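Side-chain contacts in peptidoglycan D,D-transpeptidase FtsI (Burkholderia pseudomallei, PDB 6HZI), which probably cross-links peptidoglycan during cell division as a D,D-transpeptidase of the penicillin-binding protein family: residues 55-58 / 59-63; 186-189 / 190-194. All coordinates share one frame; numbering follows the deposited sequence.

In the fold
Interactions 1 and 2 are two short local contacts of the transpeptidase domain, in series along the chain and with centres about 11 Å apart. They meet directly: V58 O of 55-58 lies 3.1 Å from F188 N, a probable hydrogen bond onto the first turn of helix 187-198, and L59 CD2 packs 3.3 Å from F188 CG. Just beyond, strands 62-63 and 185-186 pair as a small antiparallel sheet, joining the end of interaction 1 to the N-cap of interaction 2. The likely SxxK nucleophile of this family, S67, follows a few residues after 59-63, and the Y194 hydroxyl of interaction 2 is hydrogen-bonded to the carbonyl O of I68, the residue after S67.

Interaction 1 of 2, residues 55-58 / 59-63; sequences RNRV and LTDVF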
ATOM      1  N   ARG A  55      21.604   1.109   2.638  1.00 47.69           N
ATOM      2  CA  ARG A  55      21.425  -0.291   2.142  1.00 57.80           C
ATOM      3  C   ARG A  55      20.049  -0.380   1.490  1.00 59.40           C
ATOM      4  O   ARG A  55      19.226   0.483   1.818  1.00 67.31           O
ATOM      5  CB  ARG A  55      21.439  -1.366   3.240  1.00 64.97           C
ATOM      6  CG  ARG A  55      22.794  -1.673   3.859  1.00 77.49           C
ATOM      7  CD  ARG A  55      22.669  -2.621   5.043  1.00 94.67           C
ATOM      8  NE  ARG A  55      23.854  -2.611   5.907  1.00111.11           N
ATOM      9  CZ  ARG A  55      23.988  -3.286   7.062  1.00124.28           C
ATOM     10  NH1 ARG A  55      25.102  -3.179   7.772  1.00116.79           N
ATOM     11  NH2 ARG A  55      23.021  -4.072   7.508  1.00135.17           N
ATOM     12  N   ASN A  56      19.777  -1.424   0.698  1.00 53.09           N
ATOM     13  CA  ASN A  56      18.583  -1.504  -0.202  1.00 53.83           C
ATOM     14  C   ASN A  56      17.392  -2.246   0.475  1.00 46.72           C
ATOM     15  O   ASN A  56      16.933  -3.278  -0.053  1.00 52.28           O
ATOM     16  CB  ASN A  56      19.007  -2.064  -1.571  1.00 46.25           C
ATOM     17  CG  ASN A  56      18.063  -1.676  -2.694  1.00 48.85           C
ATOM     18  OD1 ASN A  56      17.124  -0.887  -2.501  1.00 45.49           O
ATOM     19  ND2 ASN A  56      18.289  -2.277  -3.858  1.00 48.39           N
ATOM     20  N   ARG A  57      16.858  -1.712   1.586  1.00 47.32           N
ATOM     21  CA  ARG A  57      15.955  -2.458   2.517  1.00 54.00           C
ATOM     22  C   ARG A  57      14.569  -2.565   1.856  1.00 47.33           C
ATOM     23  O   ARG A  57      13.798  -3.538   2.088  1.00 39.23           O
ATOM     24  CB  ARG A  57      15.947  -1.814   3.908  1.00 54.43           C
ATOM     25  CG  ARG A  57      17.162  -2.147   4.777  1.00 68.12           C
ATOM     26  CD  ARG A  57      17.203  -1.404   6.118  1.00 72.10           C
ATOM     27  NE  ARG A  57      16.865   0.003   5.903  1.00 83.69           N
ATOM     28  CZ  ARG A  57      17.701   0.949   5.446  1.00103.69           C
ATOM     29  NH1 ARG A  57      18.979   0.691   5.198  1.00117.29           N
ATOM     30  NH2 ARG A  57      17.259   2.181   5.271  1.00 99.86           N
ATOM     31  N   VAL A  58      14.338  -1.631   0.957  1.00 39.61           N
ATOM     32  CA  VAL A  58      13.178  -1.531   0.018  1.00 42.50           C
ATOM     33  C   VAL A  58      12.931  -2.849  -0.712  1.00 41.20           C
ATOM     34  O   VAL A  58      11.760  -3.206  -0.905  1.00 39.96           O
ATOM     35  CB  VAL A  58      13.423  -0.412  -1.013  1.00 47.84           C
ATOM     36  CG1 VAL A  58      12.159  -0.068  -1.760  1.00 45.77           C
ATOM     37  CG2 VAL A  58      13.900   0.845  -0.327  1.00 70.33           C
ATOM     38  N   LEU A  59      14.005  -3.505  -1.132  1.00 39.61           N
ATOM     39  CA  LEU A  59      13.962  -4.773  -1.877  1.00 41.40           C
ATOM     40  C   LEU A  59      14.292  -5.973  -0.981  1.00 42.81           C
ATOM     41  O   LEU A  59      13.715  -7.053  -1.278  1.00 40.63           O
ATOM     42  CB  LEU A  59      14.884  -4.661  -3.090  1.00 42.76           C
ATOM     43  CG  LEU A  59      14.327  -3.748  -4.183  1.00 42.65           C
ATOM     44  CD1 LEU A  59      15.337  -3.344  -5.209  1.00 41.59           C
ATOM     45  CD2 LEU A  59      13.208  -4.431  -4.905  1.00 45.44           C
ATOM     46  N   THR A  60      15.081  -5.790   0.094  1.00 43.94           N
ATOM     47  CA  THR A  60      15.593  -6.896   0.971  1.00 46.46           C
ATOM     48  C   THR A  60      14.695  -7.122   2.197  1.00 42.04           C
ATOM     49  O   THR A  60      14.565  -8.254   2.597  1.00 45.07           O
ATOM     50  CB  THR A  60      17.015  -6.663   1.509  1.00 40.81           C
ATOM     51  OG1 THR A  60      17.039  -5.456   2.279  1.00 43.35           O
ATOM     52  CG2 THR A  60      18.053  -6.582   0.417  1.00 40.08           C
ATOM     53  N   ASP A  61      14.148  -6.079   2.796  1.00 38.91           N
ATOM     54  CA  ASP A  61      13.457  -6.182   4.108  1.00 45.44           C
ATOM     55  C   ASP A  61      11.983  -6.520   3.903  1.00 44.00           C
ATOM     56  O   ASP A  61      11.283  -5.865   3.106  1.00 42.82           O
ATOM     57  CB  ASP A  61      13.620  -4.898   4.919  1.00 50.18           C
ATOM     58  CG  ASP A  61      14.996  -4.737   5.548  1.00 55.18           C
ATOM     59  OD1 ASP A  61      15.948  -5.548   5.213  1.00 50.55           O
ATOM     60  OD2 ASP A  61      15.105  -3.803   6.364  1.00 60.57           O
ATOM     61  N   VAL A  62      11.523  -7.532   4.603  1.00 43.31           N
ATOM     62  CA  VAL A  62      10.116  -8.000   4.484  1.00 44.05           C
ATOM     63  C   VAL A  62       9.457  -7.793   5.833  1.00 41.40           C
ATOM     64  O   VAL A  62      10.182  -7.864   6.820  1.00 38.99           O
ATOM     65  CB  VAL A  62      10.051  -9.469   4.071  1.00 45.81           C
ATOM     66  CG1 VAL A  62      10.697  -9.628   2.717  1.00 45.55           C
ATOM     67  CG2 VAL A  62      10.694 -10.368   5.129  1.00 42.63           C
ATOM     68  N   PHE A  63       8.149  -7.533   5.833  1.00 39.76           N
ATOM     69  CA  PHE A  63       7.348  -7.233   7.042  1.00 37.61           C
ATOM     70  C   PHE A  63       5.895  -7.608   6.784  1.00 40.15           C
ATOM     71  O   PHE A  63       5.481  -7.830   5.617  1.00 36.38           O
ATOM     72  CB  PHE A  63       7.399  -5.753   7.410  1.00 35.76           C
ATOM     73  CG  PHE A  63       7.205  -4.792   6.264  1.00 43.74           C
ATOM     74  CD1 PHE A  63       8.278  -4.398   5.463  1.00 44.27           C
ATOM     75  CD2 PHE A  63       5.965  -4.202   6.041  1.00 39.56           C
ATOM     76  CE1 PHE A  63       8.094  -3.482   4.435  1.00 40.64           C
ATOM     77  CE2 PHE A  63       5.800  -3.262   5.036  1.00 35.92           C
ATOM     78  CZ  PHE A  63       6.855  -2.925   4.224  1.00 39.01           C
TER
HETATM   79  O   HOH W   1      10.886  -3.389   2.203  1.00 34.79           O
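N56 and T60 close a single short helical turn, helix 57-60, that leads into strand 62-63 in the transpeptidase fold. Its backbone bonds converge on N56 O, which takes T60 N in the carbonyl plane (3.1 Å) and L59 N from well above that plane. One step on, D61 N reaches R57 O at 2.7 Å, closing the turn where D61 leaves helical geometry. Water 1 lies within hydrogen-bonding distance of R57 O (2.9 Å) and D61 O, though it has more acceptors in reach than protons to give.

Among the side chains, with CG anti to the backbone N (chi1 -157°), the N56 amide lies alongside L59, whose CD1 is 3.4 Å from N56 ND2; N56 OD1 is taken by N51. T60 OG1 lies 3.2 Å from R57 CA, with N56 O and D61 OD1 both possible acceptors for its proton.

R57 and D61 also lie side by side. Their opposite charges are near but too far apart for a salt bridge (R57 NE to D61 OD2, 4.2 Å), while R57 NH2 makes a weak hydrogen bond to G34 O. The carboxylate instead meets the aliphatic part of the arginine, D61 OD2 sitting 3.1 Å from R57 CG.

Interaction 2 of 2, residues 186-189 / 190-194; sequences SLFQ and LARAY
From S186 to Y194 the backbone winds into the first turns of helix 187-198, with L190 N, A191 N, R192 N and A193 N each bonded to the carbonyl four residues back. The bond from A191 N to L187 O (3.0 Å) is close to straight, at 169°, and A193 N to Q189 O is the shortest of the four at 2.8 Å.

S186 and Q189 make a capping box at the helix start. S186 OG accepts from Q189 N at 3.1 Å, and Q189 OE1 returns the bond by accepting from S186 N at 2.9 Å, the donor tilted 31° from the amide plane. In Q189, chi1 of -74° sets CG beside the backbone N, and the chain then runs out extended, bringing OE1 to S186 N. Its amide is held from both ends, since NE2 donates to the carbonyls of Q149 and A160, which should fix the flip of this buried group.

R192 is modelled in two conformers, and its side-chain contacts hold for the one described, so they are less certain. In that copy the chain bends near its end, and F188 CE1 lies over one face of the R192 guanidinium, a loose 4.4 Å from NE. R192 NH2 comes 3.8 Å from Q189 CG, touching the methylene rather than the amide, and water 2 donates to Q189 O and accepts from R192 NE.

L187 and A191 face the central antiparallel sheet, packing on strands 33-40 and 290-297. F188 also reaches M37 of strand 33-40, besides the loop residues P151, V153 and V206. At the far end A193 and Y194 lie on helix 70-79, where the Y194 ring meets F72 edge-to-face.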
ATOM      1  N   SER A 186       7.854  -7.050   0.824  1.00 33.59           N
ATOM      2  CA  SER A 186       8.791  -5.899   0.796  1.00 32.41           C
ATOM      3  C   SER A 186       8.011  -4.638   0.439  1.00 33.71           C
ATOM      4  O   SER A 186       6.904  -4.763  -0.136  1.00 30.37           O
ATOM      5  CB  SER A 186       9.890  -6.124  -0.175  1.00 34.84           C
ATOM      6  OG  SER A 186       9.390  -6.175  -1.501  1.00 30.91           O
ATOM      7  N   LEU A 187       8.555  -3.469   0.766  1.00 30.68           N
ATOM      8  CA  LEU A 187       7.897  -2.218   0.359  1.00 29.34           C
ATOM      9  C   LEU A 187       7.802  -2.203  -1.168  1.00 30.74           C
ATOM     10  O   LEU A 187       6.768  -1.724  -1.707  1.00 32.50           O
ATOM     11  CB  LEU A 187       8.648  -1.001   0.884  1.00 26.25           C
ATOM     12  CG  LEU A 187       7.912   0.314   0.614  1.00 28.93           C
ATOM     13  CD1 LEU A 187       6.649   0.403   1.458  1.00 28.01           C
ATOM     14  CD2 LEU A 187       8.800   1.524   0.870  1.00 30.36           C
ATOM     15  N   PHE A 188       8.797  -2.763  -1.860  1.00 31.10           N
ATOM     16  CA  PHE A 188       8.788  -2.808  -3.349  1.00 31.58           C
ATOM     17  C   PHE A 188       7.560  -3.598  -3.832  1.00 30.80           C
ATOM     18  O   PHE A 188       6.819  -3.115  -4.687  1.00 29.95           O
ATOM     19  CB  PHE A 188      10.099  -3.339  -3.936  1.00 29.35           C
ATOM     20  CG  PHE A 188      10.129  -3.345  -5.442  1.00 26.81           C
ATOM     21  CD1 PHE A 188       9.438  -4.304  -6.161  1.00 29.63           C
ATOM     22  CD2 PHE A 188      10.854  -2.413  -6.141  1.00 25.89           C
ATOM     23  CE1 PHE A 188       9.474  -4.314  -7.546  1.00 29.96           C
ATOM     24  CE2 PHE A 188      10.923  -2.448  -7.517  1.00 27.00           C
ATOM     25  CZ  PHE A 188      10.235  -3.400  -8.219  1.00 29.92           C
ATOM     26  N   GLN A 189       7.299  -4.768  -3.251  1.00 32.70           N
ATOM     27  CA  GLN A 189       6.132  -5.587  -3.665  1.00 31.53           C
ATOM     28  C   GLN A 189       4.825  -4.779  -3.497  1.00 35.10           C
ATOM     29  O   GLN A 189       3.891  -4.894  -4.382  1.00 35.85           O
ATOM     30  CB  GLN A 189       6.148  -6.885  -2.873  1.00 32.36           C
ATOM     31  CG  GLN A 189       7.229  -7.869  -3.325  1.00 31.36           C
ATOM     32  CD  GLN A 189       7.233  -9.084  -2.433  1.00 33.44           C
ATOM     33  OE1 GLN A 189       6.984  -8.952  -1.221  1.00 34.38           O
ATOM     34  NE2 GLN A 189       7.454 -10.265  -3.038  1.00 31.93           N
ATOM     35  N   LEU A 190       4.734  -3.970  -2.442  1.00 30.66           N
ATOM     36  CA  LEU A 190       3.461  -3.267  -2.096  1.00 32.60           C
ATOM     37  C   LEU A 190       3.242  -2.149  -3.105  1.00 30.41           C
ATOM     38  O   LEU A 190       2.118  -2.010  -3.574  1.00 28.25           O
ATOM     39  CB  LEU A 190       3.490  -2.710  -0.668  1.00 31.85           C
ATOM     40  CG  LEU A 190       3.338  -3.768   0.435  1.00 32.61           C
ATOM     41  CD1 LEU A 190       3.410  -3.151   1.844  1.00 32.75           C
ATOM     42  CD2 LEU A 190       2.054  -4.552   0.228  1.00 30.66           C
ATOM     43  N   ALA A 191       4.303  -1.425  -3.430  1.00 30.73           N
ATOM     44  CA  ALA A 191       4.309  -0.369  -4.454  1.00 33.65           C
ATOM     45  C   ALA A 191       3.872  -0.991  -5.769  1.00 31.66           C
ATOM     46  O   ALA A 191       3.035  -0.390  -6.454  1.00 33.78           O
ATOM     47  CB  ALA A 191       5.673   0.280  -4.566  1.00 34.84           C
ATOM     48  N   ARG A 192       4.410  -2.151  -6.128  1.00 31.47           N
ATOM     49  CA  ARG A 192       4.042  -2.772  -7.421  0.50 34.83           C
ATOM     50  C   ARG A 192       2.565  -3.205  -7.364  1.00 33.82           C
ATOM     51  O   ARG A 192       1.846  -2.943  -8.331  1.00 34.22           O
ATOM     52  CB  ARG A 192       4.983  -3.942  -7.721  0.50 37.45           C
ATOM     53  CG  ARG A 192       4.604  -4.724  -8.973  0.50 35.82           C
ATOM     54  CD  ARG A 192       5.595  -5.833  -9.206  0.50 36.12           C
ATOM     55  NE  ARG A 192       5.794  -6.696  -8.043  0.50 32.57           N
ATOM     56  CZ  ARG A 192       6.580  -7.734  -8.072  0.50 26.93           C
ATOM     57  NH1 ARG A 192       7.247  -7.986  -9.179  0.50 27.27           N
ATOM     58  NH2 ARG A 192       6.732  -8.491  -7.011  0.50 27.66           N
ATOM     59  N   ALA A 193       2.150  -3.864  -6.278  1.00 31.31           N
ATOM     60  CA  ALA A 193       0.763  -4.348  -6.097  1.00 33.85           C
ATOM     61  C   ALA A 193      -0.217  -3.180  -6.288  1.00 34.38           C
ATOM     62  O   ALA A 193      -1.212  -3.367  -7.041  1.00 32.38           O
ATOM     63  CB  ALA A 193       0.599  -4.991  -4.745  1.00 40.32           C
ATOM     64  N   TYR A 194       0.053  -2.016  -5.674  1.00 30.28           N
ATOM     65  CA  TYR A 194      -0.829  -0.819  -5.780  1.00 31.22           C
ATOM     66  C   TYR A 194      -0.854  -0.266  -7.227  1.00 34.90           C
ATOM     67  O   TYR A 194      -1.865   0.392  -7.535  1.00 30.68           O
ATOM     68  CB  TYR A 194      -0.467   0.252  -4.749  1.00 29.69           C
ATOM     69  CG  TYR A 194      -1.206   0.098  -3.456  1.00 29.87           C
ATOM     70  CD1 TYR A 194      -0.865  -0.904  -2.575  1.00 33.39           C
ATOM     71  CD2 TYR A 194      -2.243   0.938  -3.093  1.00 34.24           C
ATOM     72  CE1 TYR A 194      -1.547  -1.109  -1.386  1.00 29.66           C
ATOM     73  CE2 TYR A 194      -2.951   0.750  -1.912  1.00 31.51           C
ATOM     74  CZ  TYR A 194      -2.596  -0.284  -1.067  1.00 31.10           C
ATOM     75  OH  TYR A 194      -3.201  -0.521   0.118  1.00 35.06           O
TER
HETATM   76  O   HOH W   2       4.212  -7.197  -5.871  1.00 37.41           O